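Local coordinates for RagB/SusD domain protein (Flavobacterium johnsoniae, PDB 5J90), which binds chitin and, as a SusD homolog, is probably an outer-membrane lipoprotein that captures chitin chains at the cell surface for uptake, at residues Ala343-Asn348 against Val415-Ile420; Glu334-Arg339 against Gln354-Ala359. One frame throughout, in Å; residues are numbered along the deposited sequence.

Contact 1 (Ala343-Asn348 against Val415-Ile420); sequences ALRGWN and VKLQKI
Leu344, in the last turn of helix 332-344, lies beside Leu417 of helix 413-428 with their CA atoms 7.9 Å apart, and just past it the chain leaves the helix at Gly346. Leu344 carries most of the contact. It points its CB toward the other helix, and with CG anti to the carbonyl carbon (chi1 -87°) both its methyls straddle Lys416 CB. CD2 goes on to Lys416 CD at 3.7 Å, and CD1 to Leu417 N at 3.8 Å. CD1 also meets Ile420 CD1 at 3.9 Å, the two side chains reaching toward each other tip to tip. A forked leucine suits a place where three residues of one helix face must be met. Lysine suits the margin: its CB and CD pack against the Leu344 methyls, while the chain leads away and NZ bonds to the carbonyl O of Ala409. Arg345 adds a looser touch, NH2 lying 4.4 Å from Leu417 CD2, with its guanidinium salt-bridged to Glu341. Gly346 takes a positive phi of 85°, where a side chain would press against the preceding carbonyl oxygen; its N bonds to Ala343 O at 2.9 Å, part of a Schellman motif that closes the helix.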
# COMPACT_ATOMS: atom_id res chain seq x y z
N ALA A 343 -6.17 -23.04 -3.62
CA ALA A 343 -5.38 -24.25 -3.86
C ALA A 343 -4.03 -23.88 -4.49
O ALA A 343 -2.99 -24.45 -4.14
CB ALA A 343 -6.14 -25.22 -4.74
N LEU A 344 -4.02 -22.92 -5.41
CA LEU A 344 -2.76 -22.42 -5.96
C LEU A 344 -1.83 -21.95 -4.87
O LEU A 344 -0.60 -22.07 -4.98
CB LEU A 344 -3.02 -21.23 -6.88
CG LEU A 344 -3.34 -21.40 -8.36
CD1 LEU A 344 -3.13 -20.05 -9.05
CD2 LEU A 344 -2.48 -22.50 -9.00
N ARG A 345 -2.40 -21.38 -3.82
CA ARG A 345 -1.64 -20.84 -2.70
C ARG A 345 -1.29 -21.89 -1.65
O ARG A 345 -0.62 -21.59 -0.66
CB ARG A 345 -2.40 -19.66 -2.06
CG ARG A 345 -2.62 -18.53 -3.06
CD ARG A 345 -3.33 -17.32 -2.43
NE ARG A 345 -3.56 -16.30 -3.44
CZ ARG A 345 -2.63 -15.47 -3.89
NH1 ARG A 345 -1.40 -15.49 -3.39
NH2 ARG A 345 -2.92 -14.60 -4.84
N GLY A 346 -1.73 -23.13 -1.87
CA GLY A 346 -1.40 -24.22 -0.95
C GLY A 346 -2.34 -24.35 0.24
O GLY A 346 -2.04 -25.04 1.21
N TRP A 347 -3.49 -23.68 0.18
CA TRP A 347 -4.42 -23.68 1.30
C TRP A 347 -5.37 -24.87 1.29
O TRP A 347 -5.56 -25.51 0.25
CB TRP A 347 -5.24 -22.39 1.29
CG TRP A 347 -4.44 -21.13 1.41
CD1 TRP A 347 -3.10 -21.00 1.70
CD2 TRP A 347 -4.93 -19.80 1.23
NE1 TRP A 347 -2.75 -19.67 1.73
CE2 TRP A 347 -3.85 -18.92 1.44
CE3 TRP A 347 -6.19 -19.27 0.92
CZ2 TRP A 347 -3.99 -17.53 1.34
CZ3 TRP A 347 -6.33 -17.89 0.83
CH2 TRP A 347 -5.24 -17.04 1.03
N ASN A 348 -5.99 -25.15 2.43
CA ASN A 348 -6.88 -26.30 2.58
C ASN A 348 -8.25 -26.02 2.00
O ASN A 348 -9.17 -25.61 2.73
CB ASN A 348 -7.03 -26.68 4.05
CG ASN A 348 -5.77 -27.26 4.64
OD1 ASN A 348 -4.88 -27.70 3.92
ND2 ASN A 348 -5.70 -27.28 5.97
N VAL A 415 0.07 -17.26 -14.69
CA VAL A 415 -0.79 -17.67 -15.79
C VAL A 415 -1.97 -18.49 -15.27
O VAL A 415 -3.11 -18.30 -15.72
CB VAL A 415 -0.01 -18.41 -16.91
CG1 VAL A 415 -0.97 -19.16 -17.83
CG2 VAL A 415 0.82 -17.41 -17.70
N LYS A 416 -1.72 -19.37 -14.30
CA LYS A 416 -2.79 -20.13 -13.67
C LYS A 416 -3.82 -19.18 -13.04
O LYS A 416 -5.03 -19.37 -13.23
CB LYS A 416 -2.23 -21.10 -12.62
CG LYS A 416 -1.46 -22.28 -13.24
CD LYS A 416 -0.75 -23.11 -12.19
CE LYS A 416 -0.15 -24.37 -12.82
NZ LYS A 416 0.56 -25.21 -11.81
N LEU A 417 -3.34 -18.17 -12.32
CA LEU A 417 -4.24 -17.20 -11.71
C LEU A 417 -4.99 -16.42 -12.78
O LEU A 417 -6.18 -16.18 -12.63
CB LEU A 417 -3.47 -16.26 -10.77
CG LEU A 417 -4.36 -15.26 -10.01
CD1 LEU A 417 -5.36 -15.97 -9.13
CD2 LEU A 417 -3.49 -14.30 -9.18
N GLN A 418 -4.31 -16.02 -13.85
CA GLN A 418 -4.98 -15.31 -14.94
C GLN A 418 -6.13 -16.13 -15.52
O GLN A 418 -7.19 -15.59 -15.82
CB GLN A 418 -3.97 -14.91 -16.03
CG GLN A 418 -4.58 -14.08 -17.15
CD GLN A 418 -3.55 -13.66 -18.19
OE1 GLN A 418 -2.40 -14.11 -18.16
NE2 GLN A 418 -3.97 -12.82 -19.13
N LYS A 419 -5.93 -17.44 -15.67
CA LYS A 419 -6.99 -18.31 -16.17
C LYS A 419 -8.16 -18.33 -15.20
O LYS A 419 -9.31 -18.15 -15.60
CB LYS A 419 -6.47 -19.73 -16.40
CG LYS A 419 -5.56 -19.86 -17.62
CD LYS A 419 -4.94 -21.24 -17.67
CE LYS A 419 -3.94 -21.36 -18.82
NZ LYS A 419 -4.60 -21.51 -20.15
N ILE A 420 -7.86 -18.56 -13.93
CA ILE A 420 -8.90 -18.60 -12.90
C ILE A 420 -9.72 -17.31 -12.84
O ILE A 420 -10.95 -17.33 -12.86
CB ILE A 420 -8.28 -18.90 -11.52
CG1 ILE A 420 -7.75 -20.33 -11.49
CG2 ILE A 420 -9.30 -18.67 -10.42
CD1 ILE A 420 -6.82 -20.63 -10.31

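Contact 2 (Glu334-Arg339 against Gln354-Ala359); sequences EAYFLR and QELYEA
Leu356 packs between Tyr336 and Arg339, and Tyr357 beside Phe337, where two helices run nearly antiparallel, their axes 7.9 Å apart and 160° between their directions. One turn before Glu358, Gln354 NE2 gives that residue's OE2 a 3.0 Å hydrogen bond within the helix. Leu356 places CD2 over the centre of one face of the Arg339 guanidinium, 3.5 Å from CZ, and near the plane of the Tyr336 ring at its edge. An arginine suits this spot because its flat face accepts a methyl while NE still bonds to the carbonyl of Met349. This is an antiparallel helix hairpin, helix 332-344 turning back into helix 353-368, consistent with the TPR-like helical part of SusD proteins. Tyr357 directs its CB away from the partner helix, yet its CD1 comes 4.1 Å from Phe337 CE1, and that same CE1 lies 3.5 Å from Tyr357 O; the hydroxyl of Tyr357 is hydrogen-bonded to Val405 O. Ala359, small enough for close approach, sets CB 3.6 Å from Tyr336 CD2, its carbonyl oxygen over one face of that ring, offset toward the rim. Tyr336 OH is hydrogen-bonded to Leu238 O. An alanine in place of Tyr336 would probably open a gap beside Ala359 and Leu356 CD2 and leave Leu238 O without that partner.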
# COMPACT_ATOMS: atom_id res chain seq x y z
N GLU A 334 -18.28 -18.69 -8.33
CA GLU A 334 -17.27 -17.90 -7.63
C GLU A 334 -16.63 -18.70 -6.50
O GLU A 334 -15.44 -18.57 -6.26
CB GLU A 334 -17.88 -16.61 -7.07
CG GLU A 334 -16.85 -15.79 -6.29
CD GLU A 334 -17.36 -14.47 -5.75
OE1 GLU A 334 -18.42 -13.99 -6.21
OE2 GLU A 334 -16.68 -13.91 -4.87
N ALA A 335 -17.42 -19.50 -5.79
CA ALA A 335 -16.86 -20.31 -4.71
C ALA A 335 -15.80 -21.28 -5.23
O ALA A 335 -14.76 -21.49 -4.58
CB ALA A 335 -17.96 -21.05 -3.97
N TYR A 336 -16.04 -21.88 -6.40
CA TYR A 336 -15.04 -22.76 -7.00
C TYR A 336 -13.79 -22.01 -7.41
O TYR A 336 -12.68 -22.51 -7.22
CB TYR A 336 -15.62 -23.50 -8.21
CG TYR A 336 -16.60 -24.59 -7.83
CD1 TYR A 336 -17.97 -24.38 -7.91
CD2 TYR A 336 -16.15 -25.83 -7.38
CE1 TYR A 336 -18.88 -25.38 -7.56
CE2 TYR A 336 -17.04 -26.83 -7.03
CZ TYR A 336 -18.40 -26.60 -7.12
OH TYR A 336 -19.27 -27.60 -6.76
N PHE A 337 -13.94 -20.81 -7.98
CA PHE A 337 -12.77 -20.05 -8.41
C PHE A 337 -11.98 -19.48 -7.22
O PHE A 337 -10.76 -19.35 -7.29
CB PHE A 337 -13.17 -18.94 -9.39
CG PHE A 337 -13.75 -19.47 -10.69
CD1 PHE A 337 -13.06 -20.40 -11.45
CD2 PHE A 337 -14.99 -19.05 -11.12
CE1 PHE A 337 -13.60 -20.90 -12.64
CE2 PHE A 337 -15.53 -19.54 -12.31
CZ PHE A 337 -14.83 -20.46 -13.07
N LEU A 338 -12.68 -19.18 -6.13
CA LEU A 338 -12.01 -18.79 -4.90
C LEU A 338 -11.20 -19.97 -4.36
O LEU A 338 -10.03 -19.81 -4.01
CB LEU A 338 -13.03 -18.33 -3.86
CG LEU A 338 -13.53 -16.90 -4.07
CD1 LEU A 338 -14.78 -16.69 -3.26
CD2 LEU A 338 -12.45 -15.90 -3.67
N ARG A 339 -11.82 -21.14 -4.32
CA ARG A 339 -11.11 -22.34 -3.85
C ARG A 339 -9.95 -22.70 -4.77
O ARG A 339 -8.89 -23.12 -4.29
CB ARG A 339 -12.07 -23.52 -3.70
CG ARG A 339 -13.08 -23.36 -2.56
CD ARG A 339 -14.23 -24.36 -2.70
NE ARG A 339 -13.77 -25.72 -2.47
CZ ARG A 339 -14.41 -26.82 -2.87
NH1 ARG A 339 -15.55 -26.77 -3.56
NH2 ARG A 339 -13.88 -27.99 -2.59
N GLN A 354 -6.67 -27.32 -10.53
CA GLN A 354 -7.26 -27.67 -11.83
C GLN A 354 -8.69 -28.17 -11.68
O GLN A 354 -9.57 -27.75 -12.43
CB GLN A 354 -6.43 -28.69 -12.62
CG GLN A 354 -7.05 -28.92 -14.02
CD GLN A 354 -6.35 -29.99 -14.85
OE1 GLN A 354 -5.36 -30.58 -14.43
NE2 GLN A 354 -6.89 -30.24 -16.03
N GLU A 355 -8.92 -29.06 -10.71
CA GLU A 355 -10.25 -29.63 -10.50
C GLU A 355 -11.27 -28.53 -10.19
O GLU A 355 -12.39 -28.53 -10.70
CB GLU A 355 -10.25 -30.63 -9.34
CG GLU A 355 -9.51 -31.94 -9.58
CD GLU A 355 -9.42 -32.79 -8.31
OE1 GLU A 355 -9.47 -32.23 -7.19
OE2 GLU A 355 -9.29 -34.02 -8.45
N LEU A 356 -10.86 -27.60 -9.34
CA LEU A 356 -11.75 -26.54 -8.87
C LEU A 356 -12.03 -25.53 -9.98
O LEU A 356 -13.17 -25.09 -10.15
CB LEU A 356 -11.13 -25.86 -7.64
CG LEU A 356 -11.13 -26.79 -6.42
CD1 LEU A 356 -10.15 -26.29 -5.37
CD2 LEU A 356 -12.53 -26.92 -5.84
N TYR A 357 -11.01 -25.20 -10.77
CA TYR A 357 -11.16 -24.34 -11.95
C TYR A 357 -12.18 -24.94 -12.91
O TYR A 357 -13.10 -24.25 -13.36
CB TYR A 357 -9.80 -24.20 -12.62
CG TYR A 357 -9.75 -23.49 -13.96
CD1 TYR A 357 -9.98 -22.11 -14.06
CD2 TYR A 357 -9.41 -24.18 -15.12
CE1 TYR A 357 -9.89 -21.44 -15.27
CE2 TYR A 357 -9.32 -23.52 -16.35
CZ TYR A 357 -9.55 -22.14 -16.41
OH TYR A 357 -9.45 -21.46 -17.59
N GLU A 358 -12.01 -26.21 -13.24
CA GLU A 358 -12.89 -26.84 -14.22
C GLU A 358 -14.31 -26.99 -13.67
O GLU A 358 -15.29 -26.85 -14.41
CB GLU A 358 -12.31 -28.18 -14.69
CG GLU A 358 -11.00 -28.00 -15.44
CD GLU A 358 -10.47 -29.27 -16.07
OE1 GLU A 358 -11.00 -30.37 -15.77
OE2 GLU A 358 -9.52 -29.16 -16.87
N ALA A 359 -14.42 -27.25 -12.37
CA ALA A 359 -15.73 -27.33 -11.73
C ALA A 359 -16.44 -25.97 -11.73
O ALA A 359 -17.66 -25.91 -11.86
CB ALA A 359 -15.62 -27.88 -10.31

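Overall arrangement
Contacts 1 and 2 share helix 332-344: contact 2 uses its first half, against helix 353-368, and contact 1 its C-terminal end, against helix 413-428. Their centres lie 9 Å apart, and they meet where Ile420 CG2 comes 3.5 Å from Phe337 O and Tyr357 CE1 lies 3.4 Å from Lys419 O, binding all three helices into one packed group. Both are partly buried, but contact 2 is the larger, 351 against 186 Å², and three of its six touching residues are buried, against two of five. Neither has a hydrogen bond across its segments. Contact 1 is mainly aliphatic, centred on a single leucine; contact 2 adds aromatic rings and a guanidinium face.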